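Glutathione S-transferase (Acinetobacter baumannii, PDB 4MP4) probably catalyses the conjugation of glutathione to electrophilic substrates, as a dimeric member of the glutathione transferase family. Local coordinates at the interface of chains A and B. Coordinates in Å, arbitrary orientation; residue numbers count along the deposited sequence, not the author numbering. Chains: chain A/B, Glutathione S-transferase.

Contacts 1 and 2 are separate patches of one two-fold interface, their C-alpha centres about 22 Å apart. Helix 95-110 serves both: contact 1 uses B:Trp107 near its end and B:Asp111 just beyond, contact 2 uses A:Ala99, A:Arg100 and A:Gln103 further back. Opposite the helix stands the N-terminal domain, and the same glutamate belongs to both patches, as A:Glu73 in contact 1 and as B:Glu73 in contact 2. Because each patch has a twin, the strand 69-72 and the following turn of either chain probably run along most of the partner's helix; the segment that probably helps form the glutathione site thus also carries dimer contacts.

Contact 1: the interface of chains A and B. Residues chain A 59-60, 73; chain B 107, 111.
A:Glu73 lays its carboxylate against the start of the B:Trp107 side chain, and this is the close-fitting part of the contact. OE2 of A:Glu73 comes to 3.3 Å from CB of B:Trp107 and also approaches ring atom CD1, so one carboxylate oxygen does most of the touching. The carboxylate and indole planes are turned 52° apart, which makes this an oblique approach and not a stack. The indole is swung towards A:Ala59 with CG anti to the tryptophan backbone N (chi1 172°). Its pyrrole side then meets the methyl of A:Ala59, whose CB is 3.9 Å from NE1 of B:Trp107.

The other end is looser. A:Lys60 bends at chi2 and chi4 and brings its ammonium NZ to 3.6 Å from OD2 of B:Asp111, a long salt bridge. The same OD2 of B:Asp111 receives a weak hydrogen bond from the indole NE1 of B:Trp107, at 3.3 Å and 125° at the hydrogen, which may help hold the aspartate towards chain A.

A:Ala59 and A:Lys60 lie in the loop ahead of strand 63-66, while A:Glu73 occupies the turn between strand 69-72 and helix 74-84, with the positive phi usual for this Glu-Ser motif of the family. In related enzymes these segments help form the glutathione site, empty in this apo model. B:Trp107 and B:Asp111, in the last turn of helix 95-110 and just past it, probably lie near the glutathione site of the other subunit.

Contact 2: the interface of chains A and B. Residues chain A 99-100, 103; chain B 70-73, 76.
This is a domain-to-domain dimer interface of the kind typical of glutathione transferases: the C-terminal-domain helix 95-110 of chain A packs on strand 69-72 of the N-terminal, thioredoxin-like domain of chain B, and probably helps hold the two subunits together. A:Arg100 grips the strand end-on, through the edge of its guanidinium. NH1 and NH2 of A:Arg100 both donate to the backbone carbonyl O of B:Ala70, at 3.2 Å and 3.0 Å, with that oxygen in the guanidinium plane. Bends at chi2 and chi3 (78° and 69°) turn the guanidinium towards this oxygen.

NH2 of A:Arg100 also donates within chain A to the amide OE1 of A:Gln103, 2.8 Å away. OE1 of A:Gln103 accepts a second bond, from the backbone N of B:Ser72 at 3.2 Å and nearly straight at the hydrogen. The two donors come from opposite faces of the amide: the serine N-H stands well above the carbonyl plane, whereas the arginine is only tilted from it. Held from both faces, the amide should have little freedom to rotate, and A:Arg100 probably helps position it.

Carbon contacts lie beside these bonds. B:Leu71 sends both methyls to the CB of A:Ala99, and its side chain runs antiparallel to that of A:Gln103. Further along, the CB of B:Ala76, on helix 74-84, rests 3.8 Å from the CA of A:Gln103, while CG of B:Glu73 lies 4.0 Å from CG of A:Gln103.

Contact 1: the interface of chains A and B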
loop_
_atom_site.group_PDB
_atom_site.type_symbol
_atom_site.label_atom_id
_atom_site.label_comp_id
_atom_site.label_asym_id
_atom_site.label_seq_id
_atom_site.Cartn_x
_atom_site.Cartn_y
_atom_site.Cartn_z
ATOM N N ALA A 59 6.307 9.305 8.271
ATOM C CA ALA A 59 6.412 8.456 9.449
ATOM C C ALA A 59 7.765 7.724 9.503
ATOM O O ALA A 59 8.492 7.827 10.495
ATOM C CB ALA A 59 5.247 7.454 9.486
ATOM N N LYS A 60 8.100 6.994 8.433
ATOM C CA LYS A 60 9.199 6.018 8.464
ATOM C C LYS A 60 10.110 6.058 7.241
ATOM O O LYS A 60 9.711 6.546 6.179
ATOM C CB LYS A 60 8.639 4.597 8.563
ATOM C CG LYS A 60 7.539 4.412 9.590
ATOM C CD LYS A 60 7.753 3.137 10.390
ATOM C CE LYS A 60 6.493 2.742 11.154
ATOM N NZ LYS A 60 5.946 3.854 11.992
ATOM N N GLU A 73 6.923 6.498 1.877
ATOM C CA GLU A 73 6.177 5.322 1.364
ATOM C C GLU A 73 6.717 4.818 0.017
ATOM O O GLU A 73 6.628 5.530 -0.995
ATOM C CB GLU A 73 4.655 5.565 1.296
ATOM C CG GLU A 73 4.032 6.091 2.595
ATOM C CD GLU A 73 3.962 5.045 3.696
ATOM O OE1 GLU A 73 4.133 3.840 3.409
ATOM O OE2 GLU A 73 3.717 5.426 4.856
ATOM N N TRP B 107 0.152 5.237 3.586
ATOM C CA TRP B 107 0.304 5.314 5.024
ATOM C C TRP B 107 -0.987 4.909 5.740
ATOM O O TRP B 107 -0.957 4.124 6.695
ATOM C CB TRP B 107 0.744 6.737 5.388
ATOM C CG TRP B 107 0.767 7.055 6.835
ATOM C CD1 TRP B 107 1.680 6.630 7.760
ATOM C CD2 TRP B 107 -0.149 7.905 7.532
ATOM N NE1 TRP B 107 1.376 7.151 8.998
ATOM C CE2 TRP B 107 0.263 7.938 8.885
ATOM C CE3 TRP B 107 -1.279 8.635 7.147
ATOM C CZ2 TRP B 107 -0.419 8.677 9.853
ATOM C CZ3 TRP B 107 -1.957 9.366 8.110
ATOM C CH2 TRP B 107 -1.522 9.386 9.447
ATOM N N ASP B 111 -0.140 1.894 8.121
ATOM C CA ASP B 111 0.161 2.330 9.478
ATOM C C ASP B 111 -1.135 2.348 10.299
ATOM O O ASP B 111 -2.077 1.618 9.984
ATOM C CB ASP B 111 0.852 3.699 9.478
ATOM C CG ASP B 111 1.665 3.960 10.749
ATOM O OD1 ASP B 111 1.260 3.496 11.843
ATOM O OD2 ASP B 111 2.713 4.642 10.653
#

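Contact 2: the interface of chains A and B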
loop_
_atom_site.group_PDB
_atom_site.type_symbol
_atom_site.label_atom_id
_atom_site.label_comp_id
_atom_site.label_asym_id
_atom_site.label_seq_id
_atom_site.Cartn_x
_atom_site.Cartn_y
_atom_site.Cartn_z
ATOM N N ALA A 99 -1.098 -3.184 -13.851
ATOM C CA ALA A 99 -2.097 -3.238 -12.795
ATOM C C ALA A 99 -1.837 -4.469 -11.930
ATOM O O ALA A 99 -1.800 -4.374 -10.695
ATOM C CB ALA A 99 -3.504 -3.251 -13.374
ATOM N N ARG A 100 -1.618 -5.612 -12.578
ATOM C CA ARG A 100 -1.302 -6.843 -11.851
ATOM C C ARG A 100 -0.028 -6.637 -11.013
ATOM O O ARG A 100 0.024 -7.017 -9.835
ATOM C CB ARG A 100 -1.180 -8.049 -12.803
ATOM C CG ARG A 100 -0.838 -9.392 -12.125
ATOM C CD ARG A 100 -2.044 -10.086 -11.422
ATOM N NE ARG A 100 -3.040 -10.587 -12.367
ATOM C CZ ARG A 100 -4.294 -10.144 -12.457
ATOM N NH1 ARG A 100 -5.129 -10.663 -13.360
ATOM N NH2 ARG A 100 -4.720 -9.183 -11.647
ATOM N N GLN A 103 -0.823 -4.710 -8.057
ATOM C CA GLN A 103 -1.599 -5.535 -7.147
ATOM C C GLN A 103 -0.722 -6.441 -6.267
ATOM O O GLN A 103 -0.903 -6.505 -5.041
ATOM C CB GLN A 103 -2.626 -6.343 -7.920
ATOM C CG GLN A 103 -3.189 -7.535 -7.178
ATOM C CD GLN A 103 -3.959 -8.445 -8.123
ATOM O OE1 GLN A 103 -4.571 -7.978 -9.071
ATOM N NE2 GLN A 103 -3.911 -9.740 -7.880
ATOM N N ALA B 70 -9.695 -9.466 -14.171
ATOM C CA ALA B 70 -10.030 -9.314 -12.751
ATOM C C ALA B 70 -8.858 -8.736 -11.968
ATOM O O ALA B 70 -7.725 -9.216 -12.094
ATOM C CB ALA B 70 -10.458 -10.650 -12.142
ATOM N N LEU B 71 -9.133 -7.730 -11.137
ATOM C CA LEU B 71 -8.074 -7.011 -10.408
ATOM C C LEU B 71 -8.436 -6.756 -8.935
ATOM O O LEU B 71 -9.568 -6.360 -8.623
ATOM C CB LEU B 71 -7.755 -5.691 -11.120
ATOM C CG LEU B 71 -6.685 -4.773 -10.514
ATOM C CD1 LEU B 71 -5.289 -5.387 -10.649
ATOM C CD2 LEU B 71 -6.723 -3.386 -11.148
ATOM N N SER B 72 -7.481 -6.988 -8.028
ATOM C CA SER B 72 -7.691 -6.690 -6.612
ATOM C C SER B 72 -6.681 -5.674 -6.048
ATOM O O SER B 72 -5.778 -5.219 -6.771
ATOM C CB SER B 72 -7.651 -7.968 -5.779
ATOM O OG SER B 72 -6.356 -8.511 -5.840
ATOM N N GLU B 73 -6.841 -5.361 -4.752
ATOM C CA GLU B 73 -6.103 -4.302 -4.038
ATOM C C GLU B 73 -6.529 -2.901 -4.501
ATOM O O GLU B 73 -6.319 -2.533 -5.657
ATOM C CB GLU B 73 -4.578 -4.491 -4.119
ATOM C CG GLU B 73 -4.105 -5.873 -3.657
ATOM C CD GLU B 73 -4.190 -6.070 -2.142
ATOM O OE1 GLU B 73 -4.343 -7.225 -1.693
ATOM O OE2 GLU B 73 -4.086 -5.076 -1.394
ATOM N N ALA B 76 -4.246 -0.356 -6.402
ATOM C CA ALA B 76 -3.981 -0.817 -7.763
ATOM C C ALA B 76 -5.193 -0.578 -8.659
ATOM O O ALA B 76 -5.070 -0.128 -9.803
ATOM C CB ALA B 76 -3.576 -2.302 -7.766
#